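Local coordinates for protein cell division GTPase FtsZ, diverged (Clostridium botulinum C, PDB 3V3T) that is of unknown function but belongs to the tubulin/FtsZ family of GTPases, whose members commonly assemble into cytoskeletal filaments, at residues T37-K40 against D41-L45; F179-L182 against F183-M187; N147-M150 against R151-E155. The protein carries 1 engineered substitution. One frame throughout, in Å; residues are numbered along the deposited sequence.

Contact 1 (T37-K40 against D41-L45); sequences TSKK and DLDSL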
loop_
_atom_site.group_PDB
_atom_site.type_symbol
_atom_site.label_atom_id
_atom_site.label_comp_id
_atom_site.label_asym_id
_atom_site.label_seq_id
_atom_site.Cartn_x
_atom_site.Cartn_y
_atom_site.Cartn_z
ATOM N N THR A 37 5.457 11.952 15.098
ATOM C CA THR A 37 5.686 13.140 15.910
ATOM C C THR A 37 4.893 13.075 17.219
ATOM O O THR A 37 5.273 13.686 18.209
ATOM C CB THR A 37 5.317 14.430 15.149
ATOM O OG1 THR A 37 4.030 14.275 14.534
ATOM C CG2 THR A 37 6.340 14.718 14.066
ATOM N N SER A 38 3.799 12.318 17.223
ATOM C CA SER A 38 2.924 12.247 18.394
ATOM C C SER A 38 3.226 11.056 19.296
ATOM O O SER A 38 3.106 9.903 18.869
ATOM C CB SER A 38 1.460 12.180 17.954
ATOM O OG SER A 38 0.642 11.636 18.978
ATOM N N LYS A 39 3.589 11.329 20.547
ATOM C CA LYS A 39 3.875 10.264 21.500
ATOM C C LYS A 39 2.595 9.534 21.910
ATOM O O LYS A 39 2.573 8.301 22.018
ATOM C CB LYS A 39 4.607 10.808 22.731
ATOM C CG LYS A 39 5.242 9.719 23.586
ATOM C CD LYS A 39 6.056 8.754 22.723
ATOM C CE LYS A 39 6.432 7.480 23.480
ATOM N NZ LYS A 39 6.994 6.419 22.580
ATOM N N LYS A 40 1.530 10.302 22.128
ATOM C CA LYS A 40 0.215 9.732 22.408
ATOM C C LYS A 40 -0.148 8.655 21.383
ATOM O O LYS A 40 -0.570 7.556 21.755
ATOM C CB LYS A 40 -0.852 10.833 22.431
ATOM C CG LYS A 40 -0.534 11.976 23.396
ATOM C CD LYS A 40 -0.712 13.351 22.742
ATOM C CE LYS A 40 0.155 13.520 21.482
ATOM N NZ LYS A 40 1.615 13.668 21.769
ATOM N N ASP A 41 0.029 8.962 20.096
ATOM C CA ASP A 41 -0.271 7.999 19.036
ATOM C C ASP A 41 0.561 6.721 19.153
ATOM O O ASP A 41 0.020 5.615 19.100
ATOM C CB ASP A 41 -0.076 8.618 17.650
ATOM C CG ASP A 41 -1.177 9.603 17.281
ATOM O OD1 ASP A 41 -2.251 9.585 17.926
ATOM O OD2 ASP A 41 -0.968 10.389 16.330
ATOM N N LEU A 42 1.874 6.879 19.290
ATOM C CA LEU A 42 2.766 5.736 19.498
ATOM C C LEU A 42 2.362 4.933 20.731
ATOM O O LEU A 42 2.308 3.707 20.691
ATOM C CB LEU A 42 4.219 6.196 19.639
ATOM C CG LEU A 42 4.759 6.881 18.388
ATOM C CD1 LEU A 42 6.199 7.324 18.598
ATOM C CD2 LEU A 42 4.645 5.939 17.202
ATOM N N ASP A 43 2.072 5.632 21.824
ATOM C CA ASP A 43 1.706 4.969 23.071
ATOM C C ASP A 43 0.395 4.207 22.960
ATOM O O ASP A 43 0.155 3.254 23.704
ATOM C CB ASP A 43 1.628 5.973 24.227
ATOM C CG ASP A 43 2.996 6.369 24.746
ATOM O OD1 ASP A 43 3.930 5.548 24.627
ATOM O OD2 ASP A 43 3.139 7.497 25.273
ATOM N N SER A 44 -0.452 4.625 22.029
ATOM C CA SER A 44 -1.776 4.036 21.907
ATOM C C SER A 44 -1.841 2.894 20.892
ATOM O O SER A 44 -2.896 2.291 20.691
ATOM C CB SER A 44 -2.799 5.112 21.573
ATOM O OG SER A 44 -4.083 4.534 21.442
ATOM N N LEU A 45 -0.712 2.596 20.256
ATOM C CA LEU A 45 -0.600 1.418 19.404
ATOM C C LEU A 45 -0.769 0.146 20.242
ATOM O O LEU A 45 -0.262 0.057 21.368
ATOM C CB LEU A 45 0.759 1.412 18.704
ATOM C CG LEU A 45 0.984 2.513 17.654
ATOM C CD1 LEU A 45 2.436 2.557 17.200
ATOM C CD2 LEU A 45 0.058 2.329 16.466
#

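Contact 2 (F179-L182 against F183-M187); sequences FATL and FNDFM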
loop_
_atom_site.group_PDB
_atom_site.type_symbol
_atom_site.label_atom_id
_atom_site.label_comp_id
_atom_site.label_asym_id
_atom_site.label_seq_id
_atom_site.Cartn_x
_atom_site.Cartn_y
_atom_site.Cartn_z
ATOM N N PHE A 179 -7.516 -3.899 3.961
ATOM C CA PHE A 179 -6.184 -3.925 3.368
ATOM C C PHE A 179 -5.321 -4.948 4.067
ATOM O O PHE A 179 -4.602 -5.713 3.421
ATOM C CB PHE A 179 -5.456 -2.584 3.408
ATOM C CG PHE A 179 -4.026 -2.685 2.925
ATOM C CD1 PHE A 179 -3.748 -2.785 1.564
ATOM C CD2 PHE A 179 -2.969 -2.745 3.832
ATOM C CE1 PHE A 179 -2.432 -2.903 1.107
ATOM C CE2 PHE A 179 -1.655 -2.861 3.389
ATOM C CZ PHE A 179 -1.378 -2.934 2.031
ATOM N N ALA A 180 -5.397 -4.967 5.391
ATOM C CA ALA A 180 -4.606 -5.910 6.156
ATOM C C ALA A 180 -4.957 -7.332 5.732
ATOM O O ALA A 180 -4.073 -8.167 5.514
ATOM C CB ALA A 180 -4.834 -5.715 7.632
ATOM N N THR A 181 -6.248 -7.600 5.582
ATOM C CA THR A 181 -6.684 -8.931 5.176
ATOM C C THR A 181 -6.180 -9.260 3.774
ATOM O O THR A 181 -5.631 -10.342 3.537
ATOM C CB THR A 181 -8.213 -9.075 5.267
ATOM O OG1 THR A 181 -8.616 -8.849 6.618
ATOM C CG2 THR A 181 -8.667 -10.475 4.847
ATOM N N LEU A 182 -6.337 -8.325 2.843
ATOM C CA LEU A 182 -5.944 -8.596 1.465
ATOM C C LEU A 182 -4.438 -8.812 1.368
ATOM O O LEU A 182 -3.967 -9.714 0.683
ATOM C CB LEU A 182 -6.389 -7.476 0.533
ATOM C CG LEU A 182 -7.896 -7.356 0.305
ATOM C CD1 LEU A 182 -8.203 -6.091 -0.475
ATOM C CD2 LEU A 182 -8.416 -8.572 -0.435
ATOM N N PHE A 183 -3.676 -7.992 2.066
ATOM C CA PHE A 183 -2.233 -8.117 1.987
ATOM C C PHE A 183 -1.740 -9.417 2.614
ATOM O O PHE A 183 -0.904 -10.118 2.051
ATOM C CB PHE A 183 -1.553 -6.925 2.653
ATOM C CG PHE A 183 -0.090 -6.892 2.429
ATOM C CD1 PHE A 183 0.426 -6.379 1.248
ATOM C CD2 PHE A 183 0.783 -7.373 3.393
ATOM C CE1 PHE A 183 1.808 -6.342 1.039
ATOM C CE2 PHE A 183 2.148 -7.335 3.186
ATOM C CZ PHE A 183 2.656 -6.816 2.001
ATOM N N ASN A 184 -2.256 -9.733 3.790
ATOM C CA ASN A 184 -1.897 -10.976 4.440
ATOM C C ASN A 184 -2.352 -12.207 3.638
ATOM O O ASN A 184 -1.632 -13.208 3.560
ATOM C CB ASN A 184 -2.428 -11.006 5.875
ATOM C CG ASN A 184 -1.903 -12.179 6.657
ATOM O OD1 ASN A 184 -0.697 -12.290 6.905
ATOM N ND2 ASN A 184 -2.802 -13.072 7.052
ATOM N N ASP A 185 -3.533 -12.134 3.027
ATOM C CA ASP A 185 -3.994 -13.222 2.157
ATOM C C ASP A 185 -3.043 -13.378 0.982
ATOM O O ASP A 185 -2.684 -14.489 0.603
ATOM C CB ASP A 185 -5.405 -12.958 1.638
ATOM C CG ASP A 185 -6.458 -13.157 2.701
ATOM O OD1 ASP A 185 -6.139 -13.745 3.760
ATOM O OD2 ASP A 185 -7.602 -12.725 2.475
ATOM N N PHE A 186 -2.630 -12.245 0.420
ATOM C CA PHE A 186 -1.645 -12.222 -0.652
ATOM C C PHE A 186 -0.361 -12.969 -0.241
ATOM O O PHE A 186 0.075 -13.895 -0.922
ATOM C CB PHE A 186 -1.406 -10.762 -1.066
ATOM C CG PHE A 186 -0.131 -10.524 -1.800
ATOM C CD1 PHE A 186 0.326 -11.419 -2.739
ATOM C CD2 PHE A 186 0.602 -9.369 -1.562
ATOM C CE1 PHE A 186 1.502 -11.177 -3.413
ATOM C CE2 PHE A 186 1.769 -9.120 -2.240
ATOM C CZ PHE A 186 2.222 -10.025 -3.166
ATOM N N MET A 187 0.208 -12.607 0.903
ATOM C CA MET A 187 1.377 -13.312 1.424
ATOM C C MET A 187 1.140 -14.797 1.729
ATOM O O MET A 187 2.090 -15.569 1.808
ATOM C CB MET A 187 1.890 -12.611 2.681
ATOM C CG MET A 187 2.334 -11.181 2.449
ATOM S SD MET A 187 3.768 -11.101 1.349
ATOM C CE MET A 187 3.013 -11.164 -0.263
#

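Contact 3 (N147-M150 against R151-E155); sequences NDIM and RSTNE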
loop_
_atom_site.group_PDB
_atom_site.type_symbol
_atom_site.label_atom_id
_atom_site.label_comp_id
_atom_site.label_asym_id
_atom_site.label_seq_id
_atom_site.Cartn_x
_atom_site.Cartn_y
_atom_site.Cartn_z
ATOM N N ASN A 147 2.713 14.096 -5.389
ATOM C CA ASN A 147 3.668 14.731 -6.277
ATOM C C ASN A 147 5.108 14.539 -5.819
ATOM O O ASN A 147 5.995 14.313 -6.641
ATOM C CB ASN A 147 3.341 16.213 -6.449
ATOM C CG ASN A 147 2.179 16.437 -7.398
ATOM O OD1 ASN A 147 1.802 15.536 -8.156
ATOM N ND2 ASN A 147 1.615 17.644 -7.376
ATOM N N ASP A 148 5.345 14.624 -4.512
ATOM C CA ASP A 148 6.708 14.503 -4.002
ATOM C C ASP A 148 7.207 13.075 -4.173
ATOM O O ASP A 148 8.383 12.847 -4.483
ATOM C CB ASP A 148 6.799 14.905 -2.536
ATOM C CG ASP A 148 6.665 16.390 -2.323
ATOM O OD1 ASP A 148 6.692 17.153 -3.313
ATOM O OD2 ASP A 148 6.536 16.794 -1.145
ATOM N N ILE A 149 6.310 12.112 -3.979
ATOM C CA ILE A 149 6.674 10.721 -4.217
ATOM C C ILE A 149 6.973 10.460 -5.704
ATOM O O ILE A 149 7.979 9.821 -6.042
ATOM C CB ILE A 149 5.633 9.755 -3.611
ATOM C CG1 ILE A 149 5.801 9.734 -2.088
ATOM C CG2 ILE A 149 5.783 8.347 -4.167
ATOM C CD1 ILE A 149 4.849 8.827 -1.368
ATOM N N MET A 150 6.124 10.973 -6.593
ATOM C CA MET A 150 6.366 10.846 -8.029
ATOM C C MET A 150 7.738 11.411 -8.408
ATOM O O MET A 150 8.544 10.748 -9.060
ATOM C CB MET A 150 5.271 11.558 -8.828
ATOM C CG MET A 150 3.900 10.857 -8.783
ATOM S SD MET A 150 3.928 9.152 -9.425
ATOM C CE MET A 150 3.666 8.190 -7.942
ATOM N N ARG A 151 8.003 12.638 -7.978
ATOM C CA ARG A 151 9.250 13.315 -8.315
ATOM C C ARG A 151 10.504 12.567 -7.828
ATOM O O ARG A 151 11.562 12.656 -8.446
ATOM C CB ARG A 151 9.214 14.759 -7.796
ATOM C CG ARG A 151 10.553 15.488 -7.789
ATOM C CD ARG A 151 10.375 16.982 -7.481
ATOM N NE ARG A 151 9.215 17.247 -6.622
ATOM C CZ ARG A 151 8.111 17.875 -7.030
ATOM N NH1 ARG A 151 8.024 18.314 -8.281
ATOM N NH2 ARG A 151 7.100 18.075 -6.190
ATOM N N SER A 152 10.376 11.825 -6.734
ATOM C CA SER A 152 11.509 11.110 -6.137
ATOM C C SER A 152 11.667 9.653 -6.558
ATOM O O SER A 152 12.632 9.006 -6.160
ATOM C CB SER A 152 11.391 11.137 -4.614
ATOM O OG SER A 152 11.471 12.464 -4.122
ATOM N N THR A 153 10.723 9.128 -7.335
ATOM C CA THR A 153 10.708 7.704 -7.655
ATOM C C THR A 153 10.509 7.488 -9.144
ATOM O O THR A 153 9.980 6.444 -9.565
ATOM C CB THR A 153 9.550 6.988 -6.954
ATOM O OG1 THR A 153 8.305 7.524 -7.421
ATOM C CG2 THR A 153 9.632 7.145 -5.447
ATOM N N ASN A 154 10.899 8.484 -9.935
ATOM C CA ASN A 154 10.705 8.433 -11.380
ATOM C C ASN A 154 9.255 8.125 -11.733
ATOM O O ASN A 154 8.977 7.204 -12.496
ATOM C CB ASN A 154 11.626 7.392 -12.022
ATOM C CG ASN A 154 11.688 7.520 -13.543
ATOM O OD1 ASN A 154 11.310 8.551 -14.112
ATOM N ND2 ASN A 154 12.167 6.469 -14.207
ATOM N N GLU A 155 8.333 8.894 -11.165
ATOM C CA GLU A 155 6.909 8.726 -11.432
ATOM C C GLU A 155 6.445 7.331 -11.039
ATOM O O GLU A 155 5.580 6.751 -11.680
ATOM C CB GLU A 155 6.604 8.980 -12.908
ATOM C CG GLU A 155 7.259 10.230 -13.477
ATOM C CD GLU A 155 6.816 11.509 -12.776
ATOM O OE1 GLU A 155 5.591 11.724 -12.641
ATOM O OE2 GLU A 155 7.691 12.304 -12.364
#

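Contact 1 (T37-K40 against D41-L45)
Ser38 and Asp41 meet at the start of helix 39-43. Ser38 is the N-cap, its hydroxyl accepting from Asp41 N at 3.0 Å from OG. With OG trans to the backbone N (chi1 159°), the short serine side chain brings its oxygen back to the N-H of the first turn. A backbone bond from Leu42 N to Ser38 O, 3.3 Å long, begins the helical pattern. The carboxylate of Asp41 lies beside the Ser38 hydroxyl, its OD1 hydrogen-bonded to Gln14 and its OD2 weakly to Asn36; a negative group in the first turn would also suit the positive end of the helix dipole.

Lys39 can be followed along its length. CB points away from the following turn, but the bend at chi2 (49°) swings the chain back, and it crosses Asp43 at about a right angle. CG lies 3.5 Å from Asp43 OD2, while CD passes farther from the same oxygen. CE then comes to 3.4 Å from Asp43 OD1. At the tip, NZ is 3.8 Å from that OD1, a long salt bridge, and rests 4.0 Å from Leu42 CB, so the methylenes meet the carboxylate more closely than the ammonium does. Long and flexible, lysine suits this partly exposed edge of the helix, where it also touches Thr51 and His53.

Leu42 is buried, its branched apolar side chain packing on Phe34 and His53. A serine-capped short helix bridging strands 31-36 and 51-53 is the connection of a beta-alpha-beta unit, here in the Rossmann-like GTPase domain of the tubulin/FtsZ fold.

Contact 2 (F179-L182 against F183-M187)
Phe179 and Phe183 lie one turn apart on helix 172-187, which probably corresponds to the long core helix of the tubulin/FtsZ fold that connects the GTPase domain to the C-terminal domain. Both aromatic side chains leave the helix in the same direction, each with CG trans to its backbone N (chi1 174° for Phe179), and run side by side. Their planes are 27° apart, yet slid so far that the rings barely overlap, with centroids 5.7 Å apart. Beside this slight overlap there is a CH-pi contact: Phe183 CB stands over one face of the Phe179 ring, 4.3 Å from its centroid and toward the rim. Phe179 CZ meets Phe183 CD1 at 4.0 Å, obliquely to the latter's ring. Flat, apolar groups of this size suit a buried helix face.

On another face Thr181 and Asp185 run alongside each other. Thr181 OG1 turns back to the carbonyl of Lys177, which leaves its methyl CG2 to touch Asp185 OD2 at 3.4 Å. That carboxylate oxygen is held by a salt bridge to Lys279, which would offset the nearby charge of Glu217.

Other sides of the helix pack on its neighbours. Ala180, small enough for close approach, packs on Leu23 and Ile26 of helix 14-26; Leu182 and Phe186 lie on Ile215 of strand 211-217, and Met187 reaches Ile203 and Leu207 of helix 200-208.

Contact 3 (N147-M150 against R151-E155)
Asp148 and Arg151 run side by side along the last turn of helix 136-152, where the helix of a beta-alpha-beta unit between strands 122-129 and 160-165 comes to its C-terminal cap. The two charged groups point the same way, but their planes are turned 61° apart, and they join through one oxygen and one nitrogen, not as a coplanar two-bond pair. Arg151 NH2 gives its N-H to Asp148 OD1 at 3.0 Å in a nearly straight bond. OD1 lies at the edge of the guanidinium, in its plane, and is approached nearly along its own C-O direction. Over one face of the guanidinium, toward its rim, sits the carbonyl oxygen of Asn147. Asp148 OD2 goes to Arg64 in a second salt bridge, so one carboxylate links two arginines; a short acid with two carboxylate oxygens suits this fork.

Thr153 and Ile149 meet differently. OG1 occupies the crowded position between backbone N and carbonyl carbon (chi1 63°), and from there bonds to Ile149 O at 2.7 Å, standing 40° above the carbonyl plane. A threonine can thus bind the last turn with its hydroxyl while its methyl CG2 also lies against that carbonyl oxygen.

Met150 folds its flexible chain back over the turn leaving the helix: SD touches the backbone of Glu155, 3.5 Å from its C. The carboxylate of Glu155, in a weak, long ion pair with Lys291, brings OE1 to 3.8 Å from Met150 CB.

At the end of the helix Met150 O takes two donors from opposite faces of its plane: Thr153 N at 3.2 Å, and Glu155 N, from the residue five positions on, at 2.8 Å.

Each contact is local to one helix or its ends, yet the places differ. Contact 1 caps the beginning of a short surface helix, contact 3 closes the end of a longer, partly buried one, and contact 2 occupies the last two turns of a buried helix. Contacts 1 and 3 belong to separate beta-alpha-beta units of the GTPase domain, their centres about 29 Å apart; contacts 2 and 3 lie on opposite sides of the chain's centre. The chemistry follows location: hydroxyl bonds and ion pairs mark the two more exposed helix ends, while aromatic packing leads in 179-187, where Asp185 still pairs with Lys279. The salt bridge is long in contact 1, tight in contact 3.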